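Local structure of SspB protein (Streptomyces clavuligerus, 6JUF) at residues 174-177 and 178-182; 141-145 and 146-150. The protein probably acts as a metal-dependent DNA nuclease in the phosphorothioation-sensing SspABCD-SspE system that defends bacteria against phage. All coordinates share one frame; numbering follows the deposited sequence.

Along the chain, contact 2 (141-150) comes first and contact 1 (174-182) second; they lie in series, neither enclosing nor crossing the other. Each is a local contact within one unbroken run of residues, so neither closes a long loop. Contact 2 turns the edge strand 142-144 of a three-stranded antiparallel sheet into helix 145-159, and contact 1 is the closing turn of the next helix, 166-180, whose exit reaches strand 208-211 of that same sheet. Their centres lie about 13 Å apart. They meet where L145, opening the first helix, packs on D174 and T177 of the second, its CD2 3.5 Å from T177 OG1.

Contact 1: residues 174-177 and 178-182; sequences DCIT and KMYVP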
loop_
_atom_site.group_PDB
_atom_site.type_symbol
_atom_site.label_atom_id
_atom_site.label_comp_id
_atom_site.label_asym_id
_atom_site.label_seq_id
_atom_site.Cartn_x
_atom_site.Cartn_y
_atom_site.Cartn_z
ATOM N N ASP B 174 19.366 2.089 -6.229
ATOM C CA ASP B 174 18.594 2.896 -5.252
ATOM C C ASP B 174 17.102 2.627 -5.318
ATOM O O ASP B 174 16.441 2.437 -4.283
ATOM C CB ASP B 174 18.817 4.396 -5.461
ATOM C CG ASP B 174 20.157 4.853 -4.936
ATOM O OD1 ASP B 174 20.772 4.121 -4.132
ATOM O OD2 ASP B 174 20.621 5.933 -5.317
ATOM N N CYS B 175 16.562 2.540 -6.522
ATOM C CA CYS B 175 15.114 2.288 -6.715
ATOM C C CYS B 175 14.727 0.889 -6.271
ATOM O O CYS B 175 13.657 0.693 -5.659
ATOM C CB CYS B 175 14.769 2.465 -8.189
ATOM S SG CYS B 175 12.941 2.579 -8.392
ATOM N N ILE B 176 15.570 -0.103 -6.578
ATOM C CA ILE B 176 15.307 -1.517 -6.153
ATOM C C ILE B 176 15.210 -1.552 -4.607
ATOM O O ILE B 176 14.304 -2.154 -4.060
ATOM C CB ILE B 176 16.464 -2.431 -6.630
ATOM C CG1 ILE B 176 16.355 -2.691 -8.128
ATOM C CG2 ILE B 176 16.426 -3.767 -5.868
ATOM C CD1 ILE B 176 17.602 -3.237 -8.831
ATOM N N THR B 177 16.108 -0.845 -3.917
ATOM C CA THR B 177 16.087 -0.829 -2.441
ATOM C C THR B 177 14.797 -0.180 -1.912
ATOM O O THR B 177 14.128 -0.766 -1.064
ATOM C CB THR B 177 17.287 -0.027 -1.910
ATOM O OG1 THR B 177 18.478 -0.524 -2.547
ATOM C CG2 THR B 177 17.458 -0.206 -0.415
ATOM N N LYS B 178 14.423 0.986 -2.441
ATOM C CA LYS B 178 13.200 1.675 -2.018
ATOM C C LYS B 178 11.941 0.840 -2.292
ATOM O O LYS B 178 10.958 0.950 -1.535
ATOM C CB LYS B 178 13.064 3.052 -2.769
ATOM C CG LYS B 178 14.027 4.072 -2.200
ATOM C CD LYS B 178 13.696 5.482 -2.654
ATOM C CE LYS B 178 14.317 5.785 -3.967
ATOM N NZ LYS B 178 13.848 7.142 -4.334
ATOM N N MET B 179 11.981 0.004 -3.328
ATOM C CA MET B 179 10.811 -0.771 -3.738
ATOM C C MET B 179 10.593 -1.946 -2.765
ATOM O O MET B 179 9.442 -2.338 -2.492
ATOM C CB MET B 179 11.020 -1.315 -5.171
ATOM C CG MET B 179 9.898 -2.278 -5.647
ATOM S SD MET B 179 10.054 -2.407 -7.456
ATOM C CE MET B 179 8.764 -3.610 -7.723
ATOM N N TYR B 180 11.692 -2.572 -2.311
ATOM C CA TYR B 180 11.552 -3.833 -1.569
ATOM C C TYR B 180 11.849 -3.835 -0.061
ATOM O O TYR B 180 11.451 -4.786 0.624
ATOM C CB TYR B 180 12.426 -4.946 -2.207
ATOM C CG TYR B 180 12.032 -5.301 -3.637
ATOM C CD1 TYR B 180 10.848 -6.057 -3.887
ATOM C CD2 TYR B 180 12.782 -4.885 -4.728
ATOM C CE1 TYR B 180 10.461 -6.344 -5.214
ATOM C CE2 TYR B 180 12.393 -5.175 -6.020
ATOM C CZ TYR B 180 11.255 -5.915 -6.274
ATOM O OH TYR B 180 10.919 -6.213 -7.570
ATOM N N VAL B 181 12.615 -2.869 0.465
ATOM C CA VAL B 181 13.023 -2.891 1.871
ATOM C C VAL B 181 12.019 -2.096 2.740
ATOM O O VAL B 181 11.287 -1.223 2.244
ATOM C CB VAL B 181 14.476 -2.339 2.120
ATOM C CG1 VAL B 181 15.463 -3.021 1.191
ATOM C CG2 VAL B 181 14.539 -0.819 2.014
ATOM N N PRO B 182 11.955 -2.433 4.042
ATOM C CA PRO B 182 11.018 -1.688 4.903
ATOM C C PRO B 182 11.319 -0.207 4.922
ATOM O O PRO B 182 12.493 0.193 4.831
ATOM C CB PRO B 182 11.221 -2.313 6.303
ATOM C CG PRO B 182 11.777 -3.712 6.002
ATOM C CD PRO B 182 12.619 -3.552 4.743
#
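T177 meets V181 across the last turn of helix 166-180. The carbonyl of T177 accepts the V181 amide, N to O 3.0 Å. At V181 the backbone abandons the helical conformation, so this bond closes the C-terminal end. Both V181 methyls, CG1 and CG2, flank T177 CG2 at 3.8 Å, and V181 CG2 is pressed to 3.1 Å from T177 O, a tight spot. With CG2 anti to the backbone N (chi1 of OG1 -51°), T177 can give its methyl to V181 and return OG1 to the carbonyl of V173. One turn earlier, K178 N bonds to D174 O, and the lysine's CG lies 3.6 Å from that oxygen. Its chain, bent at chi3 (-86°), then leads NZ to the carbonyl of T19, with D174 OD2 and K178 NZ left 6.9 Å apart. I176 O accepts Y180 N and lies obliquely to the Y180 ring, 3.2 Å from CD2; I176 CG2 stands 4.0 Å from the same CD2. M179 CG sits over the centre of one face of this ring. The C175 side chain lies about 9 Å from that of E18, a magnesium ligand in another structure of this protein; no metal is bound to this chain. Around this helix end, W131 of helix 129-137 packs on C175, I176 and M179, F135 meets the Y180 ring edge-to-face, and M208 of strand 208-211 touches T177, Y180 and V181.

Contact 2: residues 141-145 and 146-150; sequences SRFTL and ADLTQ
L145 O is gripped twice by T149, whose backbone N (2.9 Å) and OG1 (3.0 Å) reach the oxygen from opposite faces of the carbonyl plane. The bond from the backbone N is the ordinary i to i-4 helical one. The hydroxyl, its OG1 anti to the carbonyl carbon of T149 (chi1 -65°), folds back along the helix and donates a hydrogen bond to L145 O from 37° above the plane. Ahead of this turn, T144 and D147 form a capping box at the start of helix 145-159. T144 OG1, placed between its own backbone N and carbonyl carbon, accepts D147 N at 3.0 Å. In return, T144 N points almost straight at D147 OD2, 3.1 Å away with an N-H...O angle of 170°, meeting that oxygen from above the carboxylate plane. T144 O takes L148 N at 3.1 Å and so begins the regular helical bonding. F143, just before the box, and L148 lie side by side and point the same way. Ring atom CE1 of F143 approaches L148 CD2 to 3.8 Å, an oblique apolar contact, and F143 CB stands 4.0 Å from D147 CB. The F143 ring also meets that of F221 in the adjoining strand 218-221, so F143 bridges L148 of the helix and F221 of the neighbouring strand. Strand 142-144 runs nearly at right angles to the segment 146-150. The capping box thus satisfies D147 N, which has no preceding turn to serve it, and the D147 carboxylate, placed at the helix N terminus, would probably be stabilised in its charged form by the helix dipole.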
loop_
_atom_site.group_PDB
_atom_site.type_symbol
_atom_site.label_atom_id
_atom_site.label_comp_id
_atom_site.label_asym_id
_atom_site.label_seq_id
_atom_site.Cartn_x
_atom_site.Cartn_y
_atom_site.Cartn_z
ATOM N N SER B 141 23.678 -12.912 -2.676
ATOM C CA SER B 141 22.383 -12.436 -2.133
ATOM C C SER B 141 22.550 -11.354 -1.111
ATOM O O SER B 141 21.552 -10.662 -0.778
ATOM C CB SER B 141 21.571 -13.590 -1.511
ATOM O OG SER B 141 20.972 -14.353 -2.558
ATOM N N ARG B 142 23.757 -11.193 -0.574
ATOM C CA ARG B 142 24.063 -10.111 0.362
ATOM C C ARG B 142 25.084 -9.172 -0.281
ATOM O O ARG B 142 26.049 -9.601 -0.883
ATOM C CB ARG B 142 24.556 -10.689 1.701
ATOM C CG ARG B 142 24.957 -9.601 2.663
ATOM C CD ARG B 142 25.939 -10.100 3.674
ATOM N NE ARG B 142 25.317 -10.146 4.976
ATOM C CZ ARG B 142 25.948 -9.814 6.103
ATOM N NH1 ARG B 142 27.228 -9.383 6.077
ATOM N NH2 ARG B 142 25.292 -9.882 7.256
ATOM N N PHE B 143 24.845 -7.850 -0.166
ATOM C CA PHE B 143 25.669 -6.932 -0.927
ATOM C C PHE B 143 25.595 -5.514 -0.368
ATOM O O PHE B 143 24.567 -5.094 0.198
ATOM C CB PHE B 143 25.191 -6.901 -2.381
ATOM C CG PHE B 143 23.696 -6.767 -2.510
ATOM C CD1 PHE B 143 23.105 -5.505 -2.580
ATOM C CD2 PHE B 143 22.878 -7.895 -2.530
ATOM C CE1 PHE B 143 21.712 -5.379 -2.709
ATOM C CE2 PHE B 143 21.509 -7.785 -2.646
ATOM C CZ PHE B 143 20.921 -6.535 -2.719
ATOM N N THR B 144 26.624 -4.733 -0.652
ATOM C CA THR B 144 26.458 -3.279 -0.559
ATOM C C THR B 144 25.836 -2.801 -1.877
ATOM O O THR B 144 25.861 -3.504 -2.901
ATOM C CB THR B 144 27.828 -2.592 -0.389
ATOM O OG1 THR B 144 28.648 -2.789 -1.562
ATOM C CG2 THR B 144 28.500 -3.118 0.861
ATOM N N LEU B 145 25.273 -1.600 -1.850
ATOM C CA LEU B 145 24.740 -1.013 -3.079
ATOM C C LEU B 145 25.830 -0.871 -4.159
ATOM O O LEU B 145 25.572 -1.092 -5.356
ATOM C CB LEU B 145 23.956 0.306 -2.774
ATOM C CG LEU B 145 22.772 0.048 -1.803
ATOM C CD1 LEU B 145 21.879 1.271 -1.624
ATOM C CD2 LEU B 145 21.911 -1.187 -2.173
ATOM N N ALA B 146 27.055 -0.534 -3.736
ATOM C CA ALA B 146 28.220 -0.462 -4.663
ATOM C C ALA B 146 28.470 -1.817 -5.324
ATOM O O ALA B 146 28.757 -1.896 -6.531
ATOM C CB ALA B 146 29.464 0.059 -3.928
ATOM N N ASP B 147 28.404 -2.895 -4.520
ATOM C CA ASP B 147 28.600 -4.262 -5.047
ATOM C C ASP B 147 27.578 -4.643 -6.114
ATOM O O ASP B 147 27.950 -5.115 -7.220
ATOM C CB ASP B 147 28.505 -5.369 -3.978
ATOM C CG ASP B 147 29.633 -5.313 -2.943
ATOM O OD1 ASP B 147 30.753 -4.780 -3.200
ATOM O OD2 ASP B 147 29.311 -5.833 -1.843
ATOM N N LEU B 148 26.310 -4.340 -5.827
ATOM C CA LEU B 148 25.270 -4.611 -6.809
ATOM C C LEU B 148 25.413 -3.771 -8.075
ATOM O O LEU B 148 25.256 -4.248 -9.200
ATOM C CB LEU B 148 23.883 -4.461 -6.196
ATOM C CG LEU B 148 22.729 -4.813 -7.140
ATOM C CD1 LEU B 148 22.816 -6.264 -7.643
ATOM C CD2 LEU B 148 21.418 -4.574 -6.409
ATOM N N THR B 149 25.718 -2.488 -7.881
ATOM C CA THR B 149 26.002 -1.649 -9.030
ATOM C C THR B 149 27.108 -2.265 -9.925
ATOM O O THR B 149 26.958 -2.338 -11.156
ATOM C CB THR B 149 26.390 -0.218 -8.577
ATOM O OG1 THR B 149 25.241 0.372 -7.948
ATOM C CG2 THR B 149 26.841 0.638 -9.801
ATOM N N GLN B 150 28.196 -2.728 -9.299
ATOM C CA GLN B 150 29.326 -3.272 -10.101
ATOM C C GLN B 150 28.947 -4.539 -10.879
ATOM O O GLN B 150 29.346 -4.725 -12.050
ATOM C CB GLN B 150 30.580 -3.459 -9.226
ATOM C CG GLN B 150 31.218 -2.106 -8.911
ATOM C CD GLN B 150 31.490 -1.251 -10.164
ATOM O OE1 GLN B 150 31.032 -0.079 -10.269
ATOM N NE2 GLN B 150 32.263 -1.817 -11.113
#